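Local coordinates for dnab-like replicative helicase (Bacillus phage SPP1, PDB 3BH0), which is a DnaB-family replicative helicase that probably unwinds double-stranded DNA 5' to 3' using ATP hydrolysis, represented here by its ATPase domain, at residues L101-E105 with I187-L193; T82-L86 with N111-L115. All blocks are in the same frame, centred on the assembly; numbering follows the deposited sequence.

Contact 1: residues L101-E105 with I187-L193; sequences LHSLE and IDYLQLL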
# COMPACT_ATOMS: atom_id res chain seq x y z
N LEU A 101 -2.10 0.77 9.64
CA LEU A 101 -0.75 0.53 9.16
C LEU A 101 0.00 -0.34 10.15
O LEU A 101 0.22 0.06 11.30
CB LEU A 101 -0.01 1.83 8.90
CG LEU A 101 1.52 1.74 8.77
CD1 LEU A 101 1.99 0.86 7.58
CD2 LEU A 101 2.13 3.14 8.73
N HIS A 102 0.38 -1.53 9.70
CA HIS A 102 1.15 -2.43 10.52
C HIS A 102 2.61 -2.32 10.09
O HIS A 102 3.02 -2.84 9.05
CB HIS A 102 0.60 -3.85 10.42
CG HIS A 102 -0.74 -4.01 11.07
ND1 HIS A 102 -1.91 -3.59 10.48
CD2 HIS A 102 -1.09 -4.51 12.28
CE1 HIS A 102 -2.93 -3.82 11.30
NE2 HIS A 102 -2.45 -4.38 12.39
N SER A 103 3.37 -1.57 10.89
CA SER A 103 4.73 -1.23 10.53
C SER A 103 5.74 -1.97 11.40
O SER A 103 5.96 -1.64 12.56
CB SER A 103 4.93 0.29 10.54
OG SER A 103 5.48 0.74 11.73
N LEU A 104 6.33 -2.98 10.80
CA LEU A 104 7.15 -3.94 11.48
C LEU A 104 8.61 -3.52 11.40
O LEU A 104 9.45 -3.93 12.20
CB LEU A 104 6.92 -5.30 10.83
CG LEU A 104 5.54 -5.87 11.15
CD1 LEU A 104 4.78 -6.14 9.87
CD2 LEU A 104 5.73 -7.16 11.91
N GLU A 105 8.87 -2.66 10.42
CA GLU A 105 10.18 -2.13 10.15
C GLU A 105 10.46 -0.89 11.03
O GLU A 105 11.53 -0.77 11.62
CB GLU A 105 10.25 -1.78 8.65
CG GLU A 105 11.62 -1.38 8.15
CD GLU A 105 12.41 -2.54 7.53
OE1 GLU A 105 13.02 -3.35 8.29
OE2 GLU A 105 12.45 -2.60 6.27
N ILE A 187 0.45 -3.49 5.40
CA ILE A 187 1.49 -4.20 6.12
C ILE A 187 2.90 -3.80 5.64
O ILE A 187 3.32 -4.19 4.54
CB ILE A 187 1.23 -5.71 6.12
CG1 ILE A 187 -0.22 -5.96 6.57
CG2 ILE A 187 2.26 -6.45 7.01
CD1 ILE A 187 -0.78 -7.29 6.27
N ASP A 188 3.62 -3.02 6.45
CA ASP A 188 5.02 -2.69 6.09
C ASP A 188 5.87 -3.91 6.18
O ASP A 188 6.55 -4.23 7.16
CB ASP A 188 5.67 -1.49 6.76
CG ASP A 188 7.01 -1.08 6.05
OD1 ASP A 188 7.50 -1.81 5.13
OD2 ASP A 188 7.59 -0.04 6.43
N TYR A 189 5.72 -4.56 5.05
CA TYR A 189 6.42 -5.66 4.50
C TYR A 189 6.21 -7.03 5.09
O TYR A 189 6.44 -7.28 6.27
CB TYR A 189 7.74 -5.27 3.80
CG TYR A 189 9.05 -5.81 4.24
CD1 TYR A 189 9.50 -7.05 3.78
CD2 TYR A 189 9.92 -5.03 5.01
CE1 TYR A 189 10.75 -7.53 4.14
CE2 TYR A 189 11.18 -5.50 5.36
CZ TYR A 189 11.58 -6.74 4.93
OH TYR A 189 12.81 -7.21 5.30
N LEU A 190 5.68 -7.85 4.19
CA LEU A 190 5.09 -9.13 4.44
C LEU A 190 6.08 -10.15 4.98
O LEU A 190 5.72 -10.94 5.84
CB LEU A 190 4.44 -9.63 3.14
CG LEU A 190 3.82 -11.03 3.02
CD1 LEU A 190 2.61 -10.94 2.11
CD2 LEU A 190 4.81 -12.08 2.52
N GLN A 191 7.31 -10.10 4.49
CA GLN A 191 8.30 -11.14 4.76
C GLN A 191 8.92 -10.99 6.14
O GLN A 191 9.81 -11.77 6.52
CB GLN A 191 9.39 -11.16 3.69
CG GLN A 191 8.94 -11.69 2.33
CD GLN A 191 8.28 -10.62 1.43
OE1 GLN A 191 8.21 -9.44 1.78
NE2 GLN A 191 7.81 -11.06 0.27
N LEU A 192 8.44 -9.99 6.87
CA LEU A 192 8.79 -9.74 8.26
C LEU A 192 7.76 -10.34 9.23
O LEU A 192 8.00 -10.44 10.44
CB LEU A 192 8.90 -8.22 8.49
CG LEU A 192 10.25 -7.58 8.84
CD1 LEU A 192 11.36 -8.11 7.95
CD2 LEU A 192 10.20 -6.06 8.80
N LEU A 193 6.60 -10.73 8.70
CA LEU A 193 5.51 -11.26 9.53
C LEU A 193 5.91 -12.56 10.21
O LEU A 193 6.64 -13.36 9.64
CB LEU A 193 4.23 -11.45 8.71
CG LEU A 193 3.46 -10.19 8.30
CD1 LEU A 193 2.40 -10.49 7.24
CD2 LEU A 193 2.83 -9.49 9.49

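Contact 2: residues T82-L86 with N111-L115; sequences TAFAL and NIKRL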
# COMPACT_ATOMS: atom_id res chain seq x y z
N THR A 82 7.94 2.60 0.40
CA THR A 82 7.39 3.11 1.66
C THR A 82 6.67 4.44 1.45
O THR A 82 5.51 4.60 1.85
CB THR A 82 8.49 3.27 2.76
OG1 THR A 82 9.13 2.00 2.98
CG2 THR A 82 7.88 3.74 4.08
N ALA A 83 7.36 5.38 0.82
CA ALA A 83 6.82 6.67 0.43
C ALA A 83 5.51 6.52 -0.35
O ALA A 83 4.55 7.24 -0.10
CB ALA A 83 7.86 7.44 -0.41
N PHE A 84 5.48 5.56 -1.27
CA PHE A 84 4.32 5.26 -2.11
C PHE A 84 3.15 4.69 -1.31
O PHE A 84 1.99 5.10 -1.50
CB PHE A 84 4.75 4.29 -3.22
CG PHE A 84 3.63 3.83 -4.10
CD1 PHE A 84 3.16 4.62 -5.14
CD2 PHE A 84 3.08 2.58 -3.92
CE1 PHE A 84 2.14 4.17 -5.98
CE2 PHE A 84 2.05 2.12 -4.75
CZ PHE A 84 1.59 2.93 -5.78
N ALA A 85 3.46 3.75 -0.42
CA ALA A 85 2.45 3.20 0.48
C ALA A 85 1.88 4.26 1.42
O ALA A 85 0.65 4.38 1.57
CB ALA A 85 3.02 2.02 1.26
N LEU A 86 2.75 5.06 2.05
CA LEU A 86 2.26 6.11 2.96
C LEU A 86 1.45 7.15 2.22
O LEU A 86 0.47 7.67 2.73
CB LEU A 86 3.39 6.75 3.79
CG LEU A 86 4.04 5.85 4.85
CD1 LEU A 86 5.34 6.42 5.32
CD2 LEU A 86 3.14 5.56 6.05
N ASN A 111 7.11 6.76 11.15
CA ASN A 111 6.03 6.85 10.17
C ASN A 111 5.38 8.21 10.18
O ASN A 111 5.10 8.78 9.13
CB ASN A 111 4.95 5.77 10.45
CG ASN A 111 5.40 4.36 10.04
OD1 ASN A 111 5.32 4.00 8.87
ND2 ASN A 111 5.88 3.59 11.00
N ILE A 112 5.13 8.74 11.38
CA ILE A 112 4.46 10.03 11.57
C ILE A 112 5.27 11.20 11.01
O ILE A 112 4.70 12.11 10.41
CB ILE A 112 4.07 10.26 13.07
CG1 ILE A 112 2.93 9.33 13.46
CG2 ILE A 112 3.64 11.70 13.32
CD1 ILE A 112 2.74 9.16 14.94
N LYS A 113 6.59 11.17 11.20
CA LYS A 113 7.46 12.22 10.63
C LYS A 113 7.38 12.22 9.10
O LYS A 113 7.26 13.28 8.50
CB LYS A 113 8.90 12.12 11.12
CG LYS A 113 9.10 12.70 12.53
CD LYS A 113 10.52 12.49 13.03
CE LYS A 113 10.80 13.22 14.35
NZ LYS A 113 10.48 12.39 15.54
N ARG A 114 7.40 11.04 8.49
CA ARG A 114 7.23 10.96 7.03
C ARG A 114 5.88 11.53 6.58
O ARG A 114 5.80 12.26 5.58
CB ARG A 114 7.33 9.53 6.54
CG ARG A 114 8.69 8.93 6.56
CD ARG A 114 8.55 7.51 6.07
NE ARG A 114 9.83 6.85 5.91
CZ ARG A 114 10.34 6.47 4.75
NH1 ARG A 114 9.68 6.68 3.60
NH2 ARG A 114 11.53 5.87 4.73
N LEU A 115 4.82 11.18 7.30
CA LEU A 115 3.48 11.70 7.02
C LEU A 115 3.44 13.23 7.08
O LEU A 115 2.87 13.86 6.18
CB LEU A 115 2.46 11.09 7.98
CG LEU A 115 2.08 9.62 7.74
CD1 LEU A 115 1.19 9.10 8.85
CD2 LEU A 115 1.42 9.43 6.37

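Contact 1: residues L101-E105 with I187-L193
Two neighbouring parallel strands of the central sheet meet here, near their C-terminal ends. Between these segments the backbone hydrogen bond runs from D188 N to H102 O, 2.7 Å; the H102 backbone also bonds to M186. H102 O receives a CA-H...O contact from I187 CA at 3.6 Å. H102 and I187 pair with CA atoms 4.8 Å apart and send their CB atoms to the same face of the sheet. On that face H102 stacks on F157, and helix 164-176 packs over H102 and I187.

Apolar packing takes over where the chain leaves the strands. L104 CD1 lies 3.8 Å from I187 CG2 and 3.9 Å from L193 CD2, while L104 CB lies 3.9 Å from L192 CD2.

Polar groups gather beside this packing. E105 OE2 approaches the edge of the Y189 ring, 3.3 Å from CE2. D188 forms the centre of an inverse gamma turn, and its side chain touches the probable P-loop. In P-loop NTPases the Walker B motif is a hydrophobic strand followed by an aspartate; D188 probably fills that place. Packing of L104 on I187, L192 and L193 thus sets the carboxylates of D188 and E105 near the probable nucleotide site.

Contact 2: residues T82-L86 with N111-L115
L86 lies against the side chain of R114 where helix 81-93 crosses helix 108-119. L86 CD1 is 3.5 Å from R114 CD, so the leucine packs on the aliphatic part of the arginine. L86 CD2 also reaches N111 OD1 at 3.9 Å. L86 CB is also 4.2 Å from L115 CD2. L86 thus fits among N111, R114 and L115, three residues on one side of helix 108-119.

R114 extends past L86 to the start of the other segment. Its guanidinium has the T82 methyl over one face, with NH1 3.5 Å from T82 CG2. NH1 is also 3.8 Å from A83 N. These are packing contacts, not hydrogen bonds. The polar end of N111 is held elsewhere: its ND2 donates to G107 O.

The two short helical segments cross at -75°, and their axes come within 10.9 Å. The contact buries 259 Å² in total. L101 of strand 98-103 touches both L86 and N111, so the sheet lies beneath the crossing.

T82 belongs to a probable Walker A motif, and helix 81-93 follows that loop, as in P-loop NTPases. The contact therefore joins the P-loop helix to its neighbour through leucine packing and the apolar part of an arginine, with the arginine's charged end beside the probable nucleotide site.

Overall arrangement
The two contacts lie in the ATPase domain, with centres about 13 Å apart. Their segments alternate along the chain: 82-86, 101-105, 111-115, then 187-193. Helix 81-93, strand 98-103 and helix 108-119 follow one another, so 101-105 sits between the two halves of contact 2. Contact 1 joins adjacent strands of the central sheet; contact 2 joins two helices packed against it. They touch directly: L101 CD2 is 3.7 Å from L86 CD2, and a weak hydrogen bond links S103 OG and N111 ND2. D188 OD2 also comes within 4.3 Å of T82 OG1. Both reach the probable ATP site of a P-loop NTPase fold, through T82 in contact 2 and D188 in contact 1.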